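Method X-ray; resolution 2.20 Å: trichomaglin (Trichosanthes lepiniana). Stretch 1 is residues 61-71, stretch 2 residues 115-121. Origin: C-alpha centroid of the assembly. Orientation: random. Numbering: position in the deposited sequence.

Stretch 1, residues 61-71: GSFDPDEIMPF
Stretch 2, residues 115-121: GEWNYFK

Packing of a loop (residues 61-71) against the first turns of a helix (116-121) in trichomaglin, burying 492 Å² summed over both sides. Stretch 1 runs extended through Asp64 (phi/psi -109/105), then tightens into a 3-10 segment, 65-67, with Glu67 N bonded to Asp64 O (3.2 Å) and Ile68 N to Pro65 O (3.1 Å); Asp64 (chi1 t) extends OD1 forward to accept from Asp66 N at 3.0 Å. Gly115, at phi/psi 89/160, is the N-cap of the helix, where a CB would jam against the preceding carbonyl. The register is set by Glu67 and Trp117, whose CA atoms lie 5.9 Å apart.

Glu116 covers the most surface. Its CB points toward the loop, and the m, t side chain (chi3 56°) carries the buried carboxylate to the Asp64 backbone: Asp64 N donates to Glu116 OE2 at 2.6 Å and 167°, while Asp64 O lies 2.7 Å from Glu116 OE1. A long acidic side chain suits this place because it reaches the loop backbone from the helix. Glu67 (m, t, chi3 40°) comes alongside, with OE1 3.3 Å from Glu116 CB; a water links the two residues, donating to Glu67 OE1 (2.9 Å) and accepting from Glu116 N (3.1 Å).

Phe71 (chi1 m, chi2 134°), itself an N-cap, points toward the helix. Its CE1 lies over one face of the Trp117 ring, 3.7 Å from Trp117 CD1; the ring planes meet at 31°, five-membered-ring and phenyl centroids 4.9 Å apart. Phe71 CZ reaches Lys121 CB at 3.5 Å; beyond this base the all-t lysine leads away from the loop. Trp117 (chi1 t, chi2 71°) meets Pro70 CG at its ring edge, 3.4 Å from Trp117 NE1.

Between these contacts, buried Phe120 (m, chi2 -63°) places CE2 3.9 Å from Phe63 CE1 and 4.0 Å from Ile68 CG1, adding an apolar patch.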

ATOM      1  N   GLY A  61     -14.975 -16.564  -3.702  1.00 54.79           N
ATOM      2  CA  GLY A  61     -14.360 -17.045  -4.928  1.00 54.08           C
ATOM      3  C   GLY A  61     -12.879 -17.321  -4.746  1.00 53.32           C
ATOM      4  O   GLY A  61     -12.121 -16.445  -4.318  1.00 53.91           O
ATOM      5  N   SER A  62     -12.469 -18.541  -5.086  1.00 51.70           N
ATOM      6  CA  SER A  62     -11.080 -18.971  -4.950  1.00 49.68           C
ATOM      7  C   SER A  62     -10.088 -18.208  -5.823  1.00 47.74           C
ATOM      8  O   SER A  62     -10.234 -18.145  -7.044  1.00 47.91           O
ATOM      9  CB  SER A  62     -10.974 -20.465  -5.254  1.00 50.28           C
ATOM     10  OG  SER A  62     -11.812 -21.211  -4.390  1.00 51.64           O
ATOM     11  N   PHE A  63      -9.072 -17.635  -5.183  1.00 45.32           N
ATOM     12  CA  PHE A  63      -8.039 -16.885  -5.885  1.00 42.15           C
ATOM     13  C   PHE A  63      -7.277 -17.790  -6.856  1.00 40.88           C
ATOM     14  O   PHE A  63      -6.741 -18.828  -6.471  1.00 40.16           O
ATOM     15  CB  PHE A  63      -7.057 -16.280  -4.887  1.00 41.24           C
ATOM     16  CG  PHE A  63      -5.853 -15.662  -5.529  1.00 40.43           C
ATOM     17  CD1 PHE A  63      -5.982 -14.547  -6.350  1.00 40.68           C
ATOM     18  CD2 PHE A  63      -4.591 -16.206  -5.333  1.00 39.63           C
ATOM     19  CE1 PHE A  63      -4.865 -13.985  -6.963  1.00 39.91           C
ATOM     20  CE2 PHE A  63      -3.473 -15.651  -5.942  1.00 38.70           C
ATOM     21  CZ  PHE A  63      -3.610 -14.543  -6.755  1.00 38.85           C
ATOM     22  N   ASP A  64      -7.227 -17.382  -8.116  1.00 38.12           N
ATOM     23  CA  ASP A  64      -6.544 -18.158  -9.141  1.00 35.40           C
ATOM     24  C   ASP A  64      -5.259 -17.456  -9.577  1.00 33.34           C
ATOM     25  O   ASP A  64      -5.303 -16.473 -10.311  1.00 33.23           O
ATOM     26  CB  ASP A  64      -7.473 -18.333 -10.341  1.00 35.64           C
ATOM     27  CG  ASP A  64      -6.901 -19.253 -11.391  1.00 35.58           C
ATOM     28  OD1 ASP A  64      -5.703 -19.595 -11.303  1.00 35.06           O
ATOM     29  OD2 ASP A  64      -7.654 -19.626 -12.312  1.00 36.05           O
ATOM     30  N   PRO A  65      -4.094 -17.959  -9.137  1.00 31.57           N
ATOM     31  CA  PRO A  65      -2.795 -17.373  -9.486  1.00 30.81           C
ATOM     32  C   PRO A  65      -2.544 -17.213 -10.990  1.00 31.91           C
ATOM     33  O   PRO A  65      -1.771 -16.342 -11.399  1.00 30.92           O
ATOM     34  CB  PRO A  65      -1.801 -18.340  -8.847  1.00 31.14           C
ATOM     35  CG  PRO A  65      -2.540 -18.874  -7.678  1.00 29.79           C
ATOM     36  CD  PRO A  65      -3.917 -19.118  -8.244  1.00 31.52           C
ATOM     37  N   ASP A  66      -3.186 -18.045 -11.811  1.00 31.69           N
ATOM     38  CA  ASP A  66      -2.993 -17.968 -13.259  1.00 32.62           C
ATOM     39  C   ASP A  66      -3.345 -16.608 -13.844  1.00 33.41           C
ATOM     40  O   ASP A  66      -2.713 -16.160 -14.796  1.00 34.83           O
ATOM     41  CB  ASP A  66      -3.824 -19.026 -13.999  1.00 32.58           C
ATOM     42  CG  ASP A  66      -3.439 -20.457 -13.638  1.00 32.49           C
ATOM     43  OD1 ASP A  66      -2.321 -20.695 -13.136  1.00 31.01           O
ATOM     44  OD2 ASP A  66      -4.267 -21.357 -13.880  1.00 32.70           O
ATOM     45  N   GLU A  67      -4.348 -15.950 -13.275  1.00 33.67           N
ATOM     46  CA  GLU A  67      -4.792 -14.653 -13.779  1.00 35.97           C
ATOM     47  C   GLU A  67      -3.883 -13.461 -13.471  1.00 36.29           C
ATOM     48  O   GLU A  67      -4.209 -12.325 -13.808  1.00 35.93           O
ATOM     49  CB  GLU A  67      -6.207 -14.371 -13.274  1.00 37.07           C
ATOM     50  CG  GLU A  67      -7.247 -15.313 -13.854  1.00 40.04           C
ATOM     51  CD  GLU A  67      -8.599 -15.182 -13.177  1.00 42.07           C
ATOM     52  OE1 GLU A  67      -9.010 -14.042 -12.864  1.00 43.38           O
ATOM     53  OE2 GLU A  67      -9.257 -16.222 -12.968  1.00 43.12           O
ATOM     54  N   ILE A  68      -2.744 -13.729 -12.844  1.00 36.57           N
ATOM     55  CA  ILE A  68      -1.770 -12.694 -12.490  1.00 36.91           C
ATOM     56  C   ILE A  68      -0.706 -12.499 -13.572  1.00 36.75           C
ATOM     57  O   ILE A  68      -0.144 -11.412 -13.709  1.00 35.76           O
ATOM     58  CB  ILE A  68      -1.028 -13.065 -11.174  1.00 36.61           C
ATOM     59  CG1 ILE A  68      -1.893 -12.729  -9.966  1.00 37.60           C
ATOM     60  CG2 ILE A  68       0.303 -12.341 -11.085  1.00 37.20           C
ATOM     61  CD1 ILE A  68      -1.230 -13.081  -8.650  1.00 38.63           C
ATOM     62  N   MET A  69      -0.444 -13.562 -14.327  1.00 37.50           N
ATOM     63  CA  MET A  69       0.584 -13.597 -15.367  1.00 37.89           C
ATOM     64  C   MET A  69       1.168 -12.310 -15.936  1.00 37.76           C
ATOM     65  O   MET A  69       2.356 -12.026 -15.750  1.00 38.96           O
ATOM     66  CB  MET A  69       0.136 -14.478 -16.533  1.00 39.74           C
ATOM     67  CG  MET A  69       1.011 -14.297 -17.766  1.00 41.19           C
ATOM     68  SD  MET A  69       0.775 -15.564 -18.984  1.00 47.26           S
ATOM     69  CE  MET A  69       2.505 -15.981 -19.347  1.00 45.03           C
ATOM     70  N   PRO A  70       0.359 -11.525 -16.655  1.00 36.28           N
ATOM     71  CA  PRO A  70       0.913 -10.290 -17.212  1.00 36.18           C
ATOM     72  C   PRO A  70       1.340  -9.236 -16.187  1.00 35.49           C
ATOM     73  O   PRO A  70       1.651  -8.109 -16.561  1.00 37.71           O
ATOM     74  CB  PRO A  70      -0.210  -9.792 -18.120  1.00 36.08           C
ATOM     75  CG  PRO A  70      -1.437 -10.250 -17.402  1.00 37.14           C
ATOM     76  CD  PRO A  70      -1.080 -11.651 -16.951  1.00 35.79           C
ATOM     77  N   PHE A  71       1.374  -9.592 -14.908  1.00 32.46           N
ATOM     78  CA  PHE A  71       1.750  -8.621 -13.880  1.00 30.53           C
ATOM     79  C   PHE A  71       2.799  -9.137 -12.903  1.00 29.10           C
ATOM     80  O   PHE A  71       3.296  -8.377 -12.074  1.00 28.54           O
ATOM     81  CB  PHE A  71       0.516  -8.208 -13.068  1.00 29.49           C
ATOM     82  CG  PHE A  71      -0.632  -7.708 -13.899  1.00 30.13           C
ATOM     83  CD1 PHE A  71      -1.924  -8.167 -13.655  1.00 30.71           C
ATOM     84  CD2 PHE A  71      -0.434  -6.757 -14.891  1.00 30.63           C
ATOM     85  CE1 PHE A  71      -3.008  -7.684 -14.388  1.00 31.97           C
ATOM     86  CE2 PHE A  71      -1.508  -6.267 -15.630  1.00 31.45           C
ATOM     87  CZ  PHE A  71      -2.800  -6.732 -15.377  1.00 31.66           C
ATOM     88  N   GLY A 115     -13.386  -8.982 -11.098  1.00 40.90           N
ATOM     89  CA  GLY A 115     -12.381 -10.009 -11.291  1.00 40.43           C
ATOM     90  C   GLY A 115     -10.946  -9.668 -10.949  1.00 39.84           C
ATOM     91  O   GLY A 115     -10.552  -8.498 -10.894  1.00 39.32           O
ATOM     92  N   GLU A 116     -10.165 -10.723 -10.733  1.00 39.37           N
ATOM     93  CA  GLU A 116      -8.752 -10.622 -10.391  1.00 38.94           C
ATOM     94  C   GLU A 116      -7.945  -9.714 -11.292  1.00 37.73           C
ATOM     95  O   GLU A 116      -7.326  -8.761 -10.835  1.00 36.87           O
ATOM     96  CB  GLU A 116      -8.104 -12.000 -10.421  1.00 38.61           C
ATOM     97  CG  GLU A 116      -8.339 -12.819  -9.198  1.00 40.55           C
ATOM     98  CD  GLU A 116      -7.598 -14.131  -9.258  1.00 41.23           C
ATOM     99  OE1 GLU A 116      -6.362 -14.106  -9.437  1.00 41.64           O
ATOM    100  OE2 GLU A 116      -8.251 -15.183  -9.126  1.00 42.31           O
ATOM    101  N   TRP A 117      -7.940 -10.040 -12.577  1.00 37.52           N
ATOM    102  CA  TRP A 117      -7.183  -9.286 -13.558  1.00 39.64           C
ATOM    103  C   TRP A 117      -7.326  -7.777 -13.417  1.00 38.48           C
ATOM    104  O   TRP A 117      -6.338  -7.060 -13.263  1.00 39.13           O
ATOM    105  CB  TRP A 117      -7.600  -9.690 -14.967  1.00 41.29           C
ATOM    106  CG  TRP A 117      -6.571  -9.334 -15.965  1.00 43.32           C
ATOM    107  CD1 TRP A 117      -5.350  -9.922 -16.122  1.00 44.54           C
ATOM    108  CD2 TRP A 117      -6.642  -8.282 -16.929  1.00 44.70           C
ATOM    109  NE1 TRP A 117      -4.654  -9.299 -17.127  1.00 45.56           N
ATOM    110  CE2 TRP A 117      -5.424  -8.287 -17.641  1.00 45.60           C
ATOM    111  CE3 TRP A 117      -7.617  -7.331 -17.260  1.00 46.10           C
ATOM    112  CZ2 TRP A 117      -5.149  -7.376 -18.670  1.00 47.05           C
ATOM    113  CZ3 TRP A 117      -7.346  -6.422 -18.285  1.00 47.97           C
ATOM    114  CH2 TRP A 117      -6.118  -6.453 -18.977  1.00 47.89           C
ATOM    115  N   ASN A 118      -8.566  -7.311 -13.481  1.00 37.04           N
ATOM    116  CA  ASN A 118      -8.879  -5.896 -13.377  1.00 34.96           C
ATOM    117  C   ASN A 118      -8.458  -5.318 -12.027  1.00 32.93           C
ATOM    118  O   ASN A 118      -8.079  -4.154 -11.940  1.00 32.60           O
ATOM    119  CB  ASN A 118     -10.381  -5.693 -13.606  1.00 36.83           C
ATOM    120  CG  ASN A 118     -10.769  -4.231 -13.679  1.00 39.04           C
ATOM    121  OD1 ASN A 118     -10.156  -3.446 -14.405  1.00 40.65           O
ATOM    122  ND2 ASN A 118     -11.803  -3.858 -12.933  1.00 39.25           N
ATOM    123  N   TYR A 119      -8.525  -6.130 -10.978  1.00 29.96           N
ATOM    124  CA  TYR A 119      -8.136  -5.673  -9.653  1.00 28.32           C
ATOM    125  C   TYR A 119      -6.641  -5.333  -9.622  1.00 27.89           C
ATOM    126  O   TYR A 119      -6.259  -4.237  -9.219  1.00 27.20           O
ATOM    127  CB  TYR A 119      -8.445  -6.741  -8.608  1.00 25.32           C
ATOM    128  CG  TYR A 119      -8.041  -6.360  -7.201  1.00 25.38           C
ATOM    129  CD1 TYR A 119      -8.678  -5.315  -6.521  1.00 24.38           C
ATOM    130  CD2 TYR A 119      -7.020  -7.047  -6.546  1.00 23.89           C
ATOM    131  CE1 TYR A 119      -8.302  -4.972  -5.214  1.00 23.19           C
ATOM    132  CE2 TYR A 119      -6.640  -6.720  -5.258  1.00 22.71           C
ATOM    133  CZ  TYR A 119      -7.280  -5.685  -4.590  1.00 25.33           C
ATOM    134  OH  TYR A 119      -6.889  -5.389  -3.302  1.00 24.55           O
ATOM    135  N   PHE A 120      -5.801  -6.266 -10.054  1.00 26.53           N
ATOM    136  CA  PHE A 120      -4.365  -6.019 -10.062  1.00 26.46           C
ATOM    137  C   PHE A 120      -3.984  -4.967 -11.088  1.00 26.07           C
ATOM    138  O   PHE A 120      -3.116  -4.136 -10.837  1.00 25.35           O
ATOM    139  CB  PHE A 120      -3.601  -7.320 -10.314  1.00 25.22           C
ATOM    140  CG  PHE A 120      -3.769  -8.317  -9.216  1.00 25.13           C
ATOM    141  CD1 PHE A 120      -3.316  -8.032  -7.933  1.00 24.56           C
ATOM    142  CD2 PHE A 120      -4.447  -9.508  -9.437  1.00 26.56           C
ATOM    143  CE1 PHE A 120      -3.542  -8.915  -6.879  1.00 24.07           C
ATOM    144  CE2 PHE A 120      -4.679 -10.403  -8.389  1.00 25.77           C
ATOM    145  CZ  PHE A 120      -4.228 -10.103  -7.110  1.00 24.93           C
ATOM    146  N   LYS A 121      -4.644  -4.999 -12.240  1.00 26.72           N
ATOM    147  CA  LYS A 121      -4.367  -4.028 -13.287  1.00 27.19           C
ATOM    148  C   LYS A 121      -4.653  -2.612 -12.790  1.00 26.84           C
ATOM    149  O   LYS A 121      -3.834  -1.714 -12.954  1.00 25.32           O
ATOM    150  CB  LYS A 121      -5.235  -4.305 -14.506  1.00 29.48           C
ATOM    151  CG  LYS A 121      -5.064  -3.294 -15.616  1.00 31.52           C
ATOM    152  CD  LYS A 121      -5.986  -3.623 -16.779  1.00 35.58           C
ATOM    153  CE  LYS A 121      -5.785  -2.654 -17.934  1.00 36.58           C
ATOM    154  NZ  LYS A 121      -6.670  -2.983 -19.086  1.00 38.86           N
TER
HETATM  155  O   HOH W   1     -11.494 -13.335 -11.596  1.00 43.55           O